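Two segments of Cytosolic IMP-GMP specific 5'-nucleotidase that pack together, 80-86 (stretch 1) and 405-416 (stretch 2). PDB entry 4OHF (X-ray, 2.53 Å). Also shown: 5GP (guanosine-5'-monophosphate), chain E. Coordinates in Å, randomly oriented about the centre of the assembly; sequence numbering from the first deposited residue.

Stretch 1 80-86: NILKLSR
Stretch 2, residues 405-416: KWERVFRAGAEE

Residues 80-84 form a β-strand whose alternating side chains send Ile81 and Lys83 toward stretch 2 and Leu82 and Leu84 away; across from it, stretch 2 is largely loop. Trp406 (chi1 m, chi2 95°) opens the contact. Its broad apolar ring meets the Ile81 side chain (m, t), CG2 lying 3.5 Å from Trp406 CH2, while Lys83 CG sits at the ring edge, 3.9 Å from CE3.

The backbone then curls around the Lys83 ammonium. Lys83 (chi1 -144°, then m, t, p) donates from NZ to Trp406 O (2.7 Å), Arg408 O (2.9 Å) and Arg411 O (2.9 Å); a buried lysine suits this place because its charge is met by carbonyls. Glu407, at phi/psi 68/-154, adds its carboxylate less directly: a water accepts from Lys83 NZ (2.9 Å) and donates to Glu407 OE2 (2.8 Å).

Ala412, small enough for close packing, places CB 3.6 Å from Ser85 CA, with the two CA atoms 5.0 Å apart. Its N donates to Glu415 O (2.7 Å), closing a turn through Gly413, whose 97/-128 backbone calls for glycine.

Glu416 (m, t, chi3 75°) finishes the contact: its O accepts from Arg86 N (2.9 Å), and its OE2 forms a salt bridge with Arg86 NE (3.3 Å). Arg86 NH1 also donates a weak hydrogen bond to 5GP N7 (3.2 Å), linking the contact to the nucleotide.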

# COMPACT_ATOMS: atom_id res chain seq x y z
N ASN B 80 -24.12 -7.61 -1.69
CA ASN B 80 -24.23 -9.02 -1.30
C ASN B 80 -23.68 -9.31 0.10
O ASN B 80 -22.90 -8.53 0.65
CB ASN B 80 -23.49 -9.91 -2.31
CG ASN B 80 -24.04 -9.80 -3.72
OD1 ASN B 80 -25.26 -9.79 -3.93
ND2 ASN B 80 -23.15 -9.73 -4.70
N ILE B 81 -24.10 -10.43 0.67
CA ILE B 81 -23.65 -10.83 1.99
C ILE B 81 -23.06 -12.22 1.85
O ILE B 81 -23.70 -13.12 1.32
CB ILE B 81 -24.80 -10.83 2.99
CG1 ILE B 81 -25.42 -9.43 3.08
CG2 ILE B 81 -24.29 -11.28 4.37
CD1 ILE B 81 -26.58 -9.32 4.07
N LEU B 82 -21.84 -12.40 2.36
CA LEU B 82 -21.14 -13.67 2.23
C LEU B 82 -20.75 -14.44 3.50
O LEU B 82 -20.46 -13.84 4.54
CB LEU B 82 -19.87 -13.44 1.42
CG LEU B 82 -19.99 -12.47 0.23
CD1 LEU B 82 -18.63 -12.30 -0.40
CD2 LEU B 82 -20.99 -12.99 -0.80
N LYS B 83 -20.73 -15.76 3.37
CA LYS B 83 -20.33 -16.70 4.43
C LYS B 83 -18.99 -17.23 3.89
O LYS B 83 -18.96 -17.99 2.92
CB LYS B 83 -21.33 -17.86 4.51
CG LYS B 83 -21.64 -18.42 5.91
CD LYS B 83 -20.44 -18.96 6.66
CE LYS B 83 -20.85 -19.57 7.99
NZ LYS B 83 -21.72 -20.77 7.83
N LEU B 84 -17.89 -16.83 4.51
CA LEU B 84 -16.57 -17.26 4.05
C LEU B 84 -15.90 -18.34 4.88
O LEU B 84 -16.21 -18.52 6.05
CB LEU B 84 -15.64 -16.06 3.96
CG LEU B 84 -15.63 -15.17 2.72
CD1 LEU B 84 -17.00 -15.09 2.07
CD2 LEU B 84 -15.15 -13.80 3.14
N SER B 85 -14.97 -19.06 4.27
CA SER B 85 -14.21 -20.11 4.95
C SER B 85 -13.02 -19.38 5.50
O SER B 85 -12.82 -18.21 5.18
CB SER B 85 -13.72 -21.15 3.95
OG SER B 85 -12.68 -20.60 3.15
N ARG B 86 -12.21 -20.06 6.31
CA ARG B 86 -11.05 -19.39 6.89
C ARG B 86 -10.09 -18.81 5.86
O ARG B 86 -9.36 -17.88 6.16
CB ARG B 86 -10.28 -20.34 7.83
CG ARG B 86 -9.56 -21.48 7.16
CD ARG B 86 -8.17 -21.68 7.79
NE ARG B 86 -8.22 -21.93 9.24
CZ ARG B 86 -7.61 -21.18 10.16
NH1 ARG B 86 -6.91 -20.11 9.78
NH2 ARG B 86 -7.71 -21.47 11.45
N LYS B 405 -30.63 -20.00 6.92
CA LYS B 405 -29.92 -19.31 5.86
C LYS B 405 -28.40 -19.44 5.89
O LYS B 405 -27.76 -19.54 4.84
CB LYS B 405 -30.26 -17.82 5.88
CG LYS B 405 -31.71 -17.47 5.51
CD LYS B 405 -32.02 -15.97 5.73
CE LYS B 405 -31.34 -15.07 4.70
NZ LYS B 405 -31.66 -13.60 4.91
N TRP B 406 -27.82 -19.46 7.09
CA TRP B 406 -26.36 -19.45 7.19
C TRP B 406 -25.61 -20.61 7.82
O TRP B 406 -24.38 -20.66 7.76
CB TRP B 406 -25.92 -18.17 7.89
CG TRP B 406 -26.50 -16.96 7.28
CD1 TRP B 406 -27.64 -16.29 7.67
CD2 TRP B 406 -26.01 -16.29 6.13
NE1 TRP B 406 -27.88 -15.24 6.82
CE2 TRP B 406 -26.90 -15.21 5.87
CE3 TRP B 406 -24.91 -16.47 5.29
CZ2 TRP B 406 -26.71 -14.33 4.79
CZ3 TRP B 406 -24.72 -15.60 4.23
CH2 TRP B 406 -25.62 -14.54 3.99
N GLU B 407 -26.32 -21.56 8.42
CA GLU B 407 -25.65 -22.68 9.04
C GLU B 407 -24.88 -22.18 10.27
O GLU B 407 -25.24 -21.15 10.83
CB GLU B 407 -24.74 -23.37 8.01
CG GLU B 407 -25.50 -24.27 7.04
CD GLU B 407 -24.87 -24.35 5.64
OE1 GLU B 407 -25.35 -25.17 4.82
OE2 GLU B 407 -23.91 -23.59 5.35
N ARG B 408 -23.83 -22.89 10.66
CA ARG B 408 -23.03 -22.54 11.84
C ARG B 408 -22.13 -21.32 11.75
O ARG B 408 -21.64 -20.95 10.68
CB ARG B 408 -22.17 -23.72 12.27
CG ARG B 408 -22.91 -24.73 13.10
CD ARG B 408 -22.10 -25.98 13.32
NE ARG B 408 -22.38 -26.96 12.28
CZ ARG B 408 -21.86 -28.18 12.26
NH1 ARG B 408 -21.03 -28.55 13.23
NH2 ARG B 408 -22.17 -29.02 11.29
N VAL B 409 -21.92 -20.70 12.91
CA VAL B 409 -21.07 -19.53 13.00
C VAL B 409 -19.61 -19.92 12.80
O VAL B 409 -18.88 -19.21 12.11
CB VAL B 409 -21.20 -18.86 14.40
CG1 VAL B 409 -20.09 -17.85 14.61
CG2 VAL B 409 -22.55 -18.18 14.52
N PHE B 410 -19.20 -21.05 13.37
CA PHE B 410 -17.80 -21.50 13.29
C PHE B 410 -17.44 -22.39 12.11
O PHE B 410 -16.26 -22.63 11.85
CB PHE B 410 -17.39 -22.18 14.60
CG PHE B 410 -17.31 -21.24 15.78
CD1 PHE B 410 -16.09 -20.66 16.14
CD2 PHE B 410 -18.44 -20.95 16.55
CE1 PHE B 410 -16.00 -19.81 17.23
CE2 PHE B 410 -18.36 -20.09 17.64
CZ PHE B 410 -17.14 -19.52 17.99
N ARG B 411 -18.43 -22.89 11.38
CA ARG B 411 -18.14 -23.77 10.25
C ARG B 411 -18.63 -23.21 8.93
O ARG B 411 -19.71 -22.66 8.85
CB ARG B 411 -18.76 -25.16 10.48
CG ARG B 411 -18.14 -25.96 11.61
CD ARG B 411 -16.70 -26.37 11.32
NE ARG B 411 -15.76 -25.79 12.28
CZ ARG B 411 -15.56 -26.21 13.53
NH1 ARG B 411 -16.25 -27.24 14.00
NH2 ARG B 411 -14.67 -25.60 14.31
N ALA B 412 -17.79 -23.34 7.90
CA ALA B 412 -18.10 -22.90 6.54
C ALA B 412 -18.00 -24.16 5.68
O ALA B 412 -17.07 -24.32 4.88
CB ALA B 412 -17.11 -21.86 6.08
N GLY B 413 -18.96 -25.05 5.84
CA GLY B 413 -18.94 -26.29 5.12
C GLY B 413 -18.35 -27.29 6.09
O GLY B 413 -18.80 -27.41 7.24
N ALA B 414 -17.33 -28.01 5.63
CA ALA B 414 -16.67 -28.97 6.50
C ALA B 414 -15.49 -28.28 7.18
O ALA B 414 -14.95 -28.78 8.16
CB ALA B 414 -16.19 -30.14 5.69
N GLU B 415 -15.09 -27.13 6.66
CA GLU B 415 -13.98 -26.39 7.25
C GLU B 415 -14.44 -25.25 8.12
O GLU B 415 -15.63 -24.98 8.28
CB GLU B 415 -13.03 -25.84 6.19
CG GLU B 415 -13.62 -25.74 4.80
CD GLU B 415 -12.63 -25.20 3.79
OE1 GLU B 415 -11.45 -25.66 3.79
OE2 GLU B 415 -13.03 -24.34 2.98
N GLU B 416 -13.46 -24.56 8.69
CA GLU B 416 -13.76 -23.45 9.56
C GLU B 416 -14.25 -22.23 8.80
O GLU B 416 -13.89 -21.99 7.65
CB GLU B 416 -12.51 -23.11 10.37
CG GLU B 416 -11.86 -24.33 10.97
CD GLU B 416 -10.60 -23.98 11.69
OE1 GLU B 416 -10.69 -23.41 12.80
OE2 GLU B 416 -9.52 -24.25 11.12
P 5GP E . -0.28 -13.18 4.44
O1P 5GP E . 0.60 -12.12 5.01
O2P 5GP E . -0.25 -14.45 5.27
O3P 5GP E . 0.05 -13.51 2.99
O5' 5GP E . -1.79 -12.63 4.38
C5' 5GP E . -2.48 -12.21 5.56
C4' 5GP E . -3.83 -12.91 5.69
O4' 5GP E . -3.83 -14.34 5.69
C3' 5GP E . -4.67 -12.55 6.94
O3' 5GP E . -5.02 -11.14 7.05
C2' 5GP E . -5.84 -13.49 6.75
O2' 5GP E . -6.92 -12.78 6.02
C1' 5GP E . -5.23 -14.69 5.98
N9 5GP E . -5.26 -16.00 6.78
C8 5GP E . -6.27 -16.89 6.88
N7 5GP E . -5.93 -17.94 7.68
C5 5GP E . -4.65 -17.70 8.09
C6 5GP E . -3.72 -18.38 8.91
O6 5GP E . -4.04 -19.47 9.45
N1 5GP E . -2.46 -17.83 9.12
C2 5GP E . -2.09 -16.65 8.55
N2 5GP E . -0.86 -16.14 8.77
N3 5GP E . -2.99 -15.96 7.74
C4 5GP E . -4.24 -16.47 7.51
O HOH W 1 -21.50 -23.40 6.69